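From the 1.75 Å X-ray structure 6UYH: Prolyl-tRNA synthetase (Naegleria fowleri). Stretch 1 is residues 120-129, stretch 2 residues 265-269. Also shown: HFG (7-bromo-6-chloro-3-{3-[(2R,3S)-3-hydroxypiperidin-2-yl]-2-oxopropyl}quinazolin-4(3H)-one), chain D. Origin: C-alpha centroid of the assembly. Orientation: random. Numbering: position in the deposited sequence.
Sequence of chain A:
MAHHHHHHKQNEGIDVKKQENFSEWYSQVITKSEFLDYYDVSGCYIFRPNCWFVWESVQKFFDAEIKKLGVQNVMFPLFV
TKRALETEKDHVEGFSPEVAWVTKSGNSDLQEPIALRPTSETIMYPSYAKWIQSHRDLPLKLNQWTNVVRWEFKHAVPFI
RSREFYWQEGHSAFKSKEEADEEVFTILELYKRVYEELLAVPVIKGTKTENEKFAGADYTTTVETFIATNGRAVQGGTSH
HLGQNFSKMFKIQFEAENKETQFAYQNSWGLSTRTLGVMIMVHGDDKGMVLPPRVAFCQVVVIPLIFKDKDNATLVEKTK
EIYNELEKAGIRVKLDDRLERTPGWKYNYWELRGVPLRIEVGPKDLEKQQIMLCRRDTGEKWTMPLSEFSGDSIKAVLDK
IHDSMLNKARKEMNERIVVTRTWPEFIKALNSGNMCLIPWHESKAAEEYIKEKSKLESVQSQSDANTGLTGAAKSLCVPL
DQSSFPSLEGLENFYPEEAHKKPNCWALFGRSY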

# COMPACT_ATOMS: atom_id res chain seq x y z
N SER A 120 2.98 8.66 13.21
CA SER A 120 3.67 9.66 12.40
C SER A 120 3.46 11.12 12.82
O SER A 120 3.83 12.02 12.06
CB SER A 120 3.29 9.50 10.93
OG SER A 120 3.69 8.21 10.49
N GLU A 121 2.91 11.39 14.01
CA GLU A 121 2.74 12.78 14.44
C GLU A 121 4.05 13.57 14.35
O GLU A 121 4.08 14.68 13.80
CB GLU A 121 2.22 12.85 15.88
CG GLU A 121 0.72 12.60 16.03
CD GLU A 121 0.36 11.12 16.07
OE1 GLU A 121 1.27 10.27 15.98
OE2 GLU A 121 -0.84 10.82 16.19
N THR A 122 5.15 13.01 14.89
CA THR A 122 6.41 13.75 14.93
C THR A 122 7.13 13.73 13.59
O THR A 122 8.08 14.51 13.39
CB THR A 122 7.36 13.21 16.01
OG1 THR A 122 7.74 11.87 15.70
CG2 THR A 122 6.70 13.28 17.40
N ILE A 123 6.70 12.86 12.67
CA ILE A 123 7.24 12.78 11.32
C ILE A 123 6.55 13.80 10.41
O ILE A 123 7.19 14.37 9.52
CB ILE A 123 7.06 11.34 10.78
CG1 ILE A 123 7.82 10.35 11.66
CG2 ILE A 123 7.48 11.23 9.29
CD1 ILE A 123 7.61 8.88 11.25
N MET A 124 5.27 14.05 10.63
CA MET A 124 4.46 14.87 9.74
C MET A 124 4.29 16.31 10.18
O MET A 124 4.20 17.20 9.33
CB MET A 124 3.07 14.24 9.59
CG MET A 124 3.11 12.89 8.91
SD MET A 124 1.49 12.08 8.95
CE MET A 124 0.58 13.12 7.82
N TYR A 125 4.26 16.58 11.48
CA TYR A 125 3.80 17.90 11.90
C TYR A 125 4.82 19.02 11.66
O TYR A 125 4.41 20.17 11.49
CB TYR A 125 3.33 17.87 13.36
CG TYR A 125 2.06 17.04 13.55
CD1 TYR A 125 1.34 16.58 12.45
CD2 TYR A 125 1.60 16.71 14.82
CE1 TYR A 125 0.20 15.82 12.61
CE2 TYR A 125 0.45 15.94 14.99
CZ TYR A 125 -0.25 15.50 13.88
OH TYR A 125 -1.39 14.74 14.04
N PRO A 126 6.14 18.75 11.58
CA PRO A 126 7.03 19.82 11.10
C PRO A 126 6.69 20.27 9.68
O PRO A 126 6.78 21.46 9.38
CB PRO A 126 8.42 19.19 11.20
CG PRO A 126 8.29 18.23 12.34
CD PRO A 126 6.92 17.63 12.14
N SER A 127 6.27 19.34 8.81
CA SER A 127 5.81 19.73 7.47
C SER A 127 4.52 20.51 7.54
O SER A 127 4.32 21.46 6.76
CB SER A 127 5.63 18.48 6.61
OG SER A 127 6.87 17.87 6.35
N TYR A 128 3.60 20.12 8.43
CA TYR A 128 2.36 20.86 8.57
C TYR A 128 2.63 22.31 8.96
O TYR A 128 1.95 23.22 8.47
CB TYR A 128 1.47 20.18 9.63
CG TYR A 128 0.63 19.02 9.12
CD1 TYR A 128 1.17 18.06 8.28
CD2 TYR A 128 -0.69 18.86 9.53
CE1 TYR A 128 0.41 17.00 7.82
CE2 TYR A 128 -1.46 17.80 9.07
CZ TYR A 128 -0.90 16.87 8.22
OH TYR A 128 -1.66 15.81 7.76
N ALA A 129 3.62 22.53 9.82
CA ALA A 129 3.95 23.90 10.22
C ALA A 129 4.48 24.70 9.04
O ALA A 129 4.26 25.91 8.96
CB ALA A 129 4.97 23.88 11.36
N TYR A 265 -6.36 23.81 14.82
CA TYR A 265 -6.96 22.67 15.51
C TYR A 265 -6.67 21.41 14.70
O TYR A 265 -6.75 21.43 13.47
CB TYR A 265 -8.46 22.87 15.68
CG TYR A 265 -8.78 23.95 16.69
CD1 TYR A 265 -9.10 23.61 18.00
CD2 TYR A 265 -8.74 25.29 16.34
CE1 TYR A 265 -9.39 24.59 18.95
CE2 TYR A 265 -9.03 26.28 17.28
CZ TYR A 265 -9.35 25.92 18.58
OH TYR A 265 -9.63 26.88 19.52
N GLN A 266 -6.31 20.33 15.39
CA GLN A 266 -5.92 19.10 14.71
C GLN A 266 -6.67 17.90 15.25
O GLN A 266 -7.08 17.86 16.41
CB GLN A 266 -4.43 18.82 14.83
CG GLN A 266 -3.55 19.78 14.05
CD GLN A 266 -2.09 19.58 14.38
OE1 GLN A 266 -1.57 20.18 15.33
NE2 GLN A 266 -1.42 18.73 13.61
N ASN A 267 -6.81 16.90 14.37
CA ASN A 267 -7.26 15.56 14.71
C ASN A 267 -6.25 14.56 14.17
O ASN A 267 -5.50 14.85 13.24
CB ASN A 267 -8.62 15.21 14.09
CG ASN A 267 -9.71 16.18 14.46
OD1 ASN A 267 -9.71 16.79 15.54
ND2 ASN A 267 -10.68 16.32 13.56
N SER A 268 -6.27 13.35 14.73
CA SER A 268 -5.66 12.20 14.06
C SER A 268 -6.50 10.96 14.37
O SER A 268 -7.25 10.92 15.35
CB SER A 268 -4.19 11.99 14.46
OG SER A 268 -4.06 11.60 15.81
N TRP A 269 -6.40 9.95 13.51
CA TRP A 269 -7.29 8.81 13.60
C TRP A 269 -6.64 7.63 12.88
O TRP A 269 -5.97 7.82 11.87
CB TRP A 269 -8.68 9.11 13.00
CG TRP A 269 -8.73 10.27 11.97
CD1 TRP A 269 -8.87 11.61 12.25
CD2 TRP A 269 -8.67 10.16 10.53
NE1 TRP A 269 -8.89 12.33 11.07
CE2 TRP A 269 -8.77 11.47 10.01
CE3 TRP A 269 -8.55 9.08 9.65
CZ2 TRP A 269 -8.75 11.73 8.63
CZ3 TRP A 269 -8.53 9.34 8.26
CH2 TRP A 269 -8.62 10.66 7.78
O4' HFG D . -0.38 6.50 17.84
C21 HFG D . -0.99 7.06 18.72
C3' HFG D . -1.98 8.16 18.42
C2' HFG D . -2.62 8.12 17.02
N1' HFG D . -1.66 8.38 15.95
C6' HFG D . -2.31 8.48 14.64
C5' HFG D . -3.07 7.23 14.28
C4' HFG D . -4.06 6.87 15.39
C39 HFG D . -3.36 6.81 16.74
O7' HFG D . -4.32 6.56 17.77
C1' HFG D . -0.78 6.70 20.19
N3 HFG D . 0.51 6.06 20.42
C4 HFG D . 1.65 6.83 20.28
O11 HFG D . 1.58 8.02 20.03
C10 HFG D . 2.90 6.07 20.43
C5 HFG D . 4.13 6.72 20.33
C2 HFG D . 0.57 4.71 20.68
N1 HFG D . 1.64 4.01 20.80
C9 HFG D . 2.85 4.70 20.65
C8 HFG D . 4.03 3.96 20.72
C7 HFG D . 5.24 4.62 20.59
BR1 HFG D . 6.82 3.57 20.58
C6 HFG D . 5.30 5.99 20.43
CL1 HFG D . 6.81 6.83 20.40
O HOH W 1 -3.11 16.61 12.49

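Residues 121-129 form a helix that continues beyond the stretch, and residues 265-269 form a strand that likewise runs on. Far apart in sequence, the two elements lie side by side with their N-to-C directions at 148°, closer to antiparallel than to parallel. Their axes approach no nearer than 12.0 Å, a spacing bridged mainly by side chains, with the carbonyl of N267 the backbone group that joins in through a water. The register reflects the near-antiparallel course: the CA of E121 lies 8.4 Å from the CA of S268, and one helical turn later the CA of Y125 lies 10.2 Å from the CA of Q266. The contact is modest, burying 186 Å² in total.

Within the helix, the backbone bonds from Y125 N to E121 O (3.0 Å) and from A129 N to Y125 O (3.0 Å) link residues one turn apart. The helix is kinked at P126 and S127, whose N atoms lack the bond to the preceding turn; proline has no amide hydrogen to give, and S127 N instead makes a weak bond to M124 O at 3.0 Å. In the extended strand, side chains alternate: the CA-to-CB bonds of Q266 and S268 point toward the helix, while those of N267 and W269 point away.

The one direct hydrogen bond across the stretches is weak and runs from S268 OG to E121 OE2 at 3.3 Å. The CA-to-CB bond of E121 points sideways relative to the strand, but the end of the side chain comes nearer, with chi1 m and chi2 p. The same oxygen receives a much shorter bond from the ligand, with HFG N1' 2.6 Å from E121 OE2. The piperidine nitrogen of HFG and the serine hydroxyl thus converge on a single carboxylate oxygen, so this end of the contact is also part of the ligand site. S268 OG lies 3.8 Å from HFG C6', and the backbone of W269 also adjoins the piperidine, its C atom 3.7 Å from HFG C4'.

At the other end, the contact is made by packing against aromatic rings. The amide of Q266 is steeply tilted and brings its nitrogen over one face of the Y125 ring, with Q266 NE2 3.4 Å from Y125 CZ; the NH2 end, not the flat of the amide, meets the ring. Y128, three residues beyond Y125, adds a looser contact, oblique to its ring: Y128 CD2 is 4.1 Å from Q266 NE2. The tyrosine hydroxyl of Y125 reaches further along the strand, where Y125 OH comes within 3.9 Å of S268 CB.

A single water completes the polar link. It accepts a hydrogen bond from Q266 NE2 at 2.9 Å, donates one to N267 O at 3.1 Å, and makes a weak bond with Y125 OH at 3.0 Å. Because Y125 OH and N267 O are 4.2 Å apart, the water bridges a gap too wide for a direct bond. It also gives the Q266 amide nitrogen a polar partner while that group rests over the tyrosine ring.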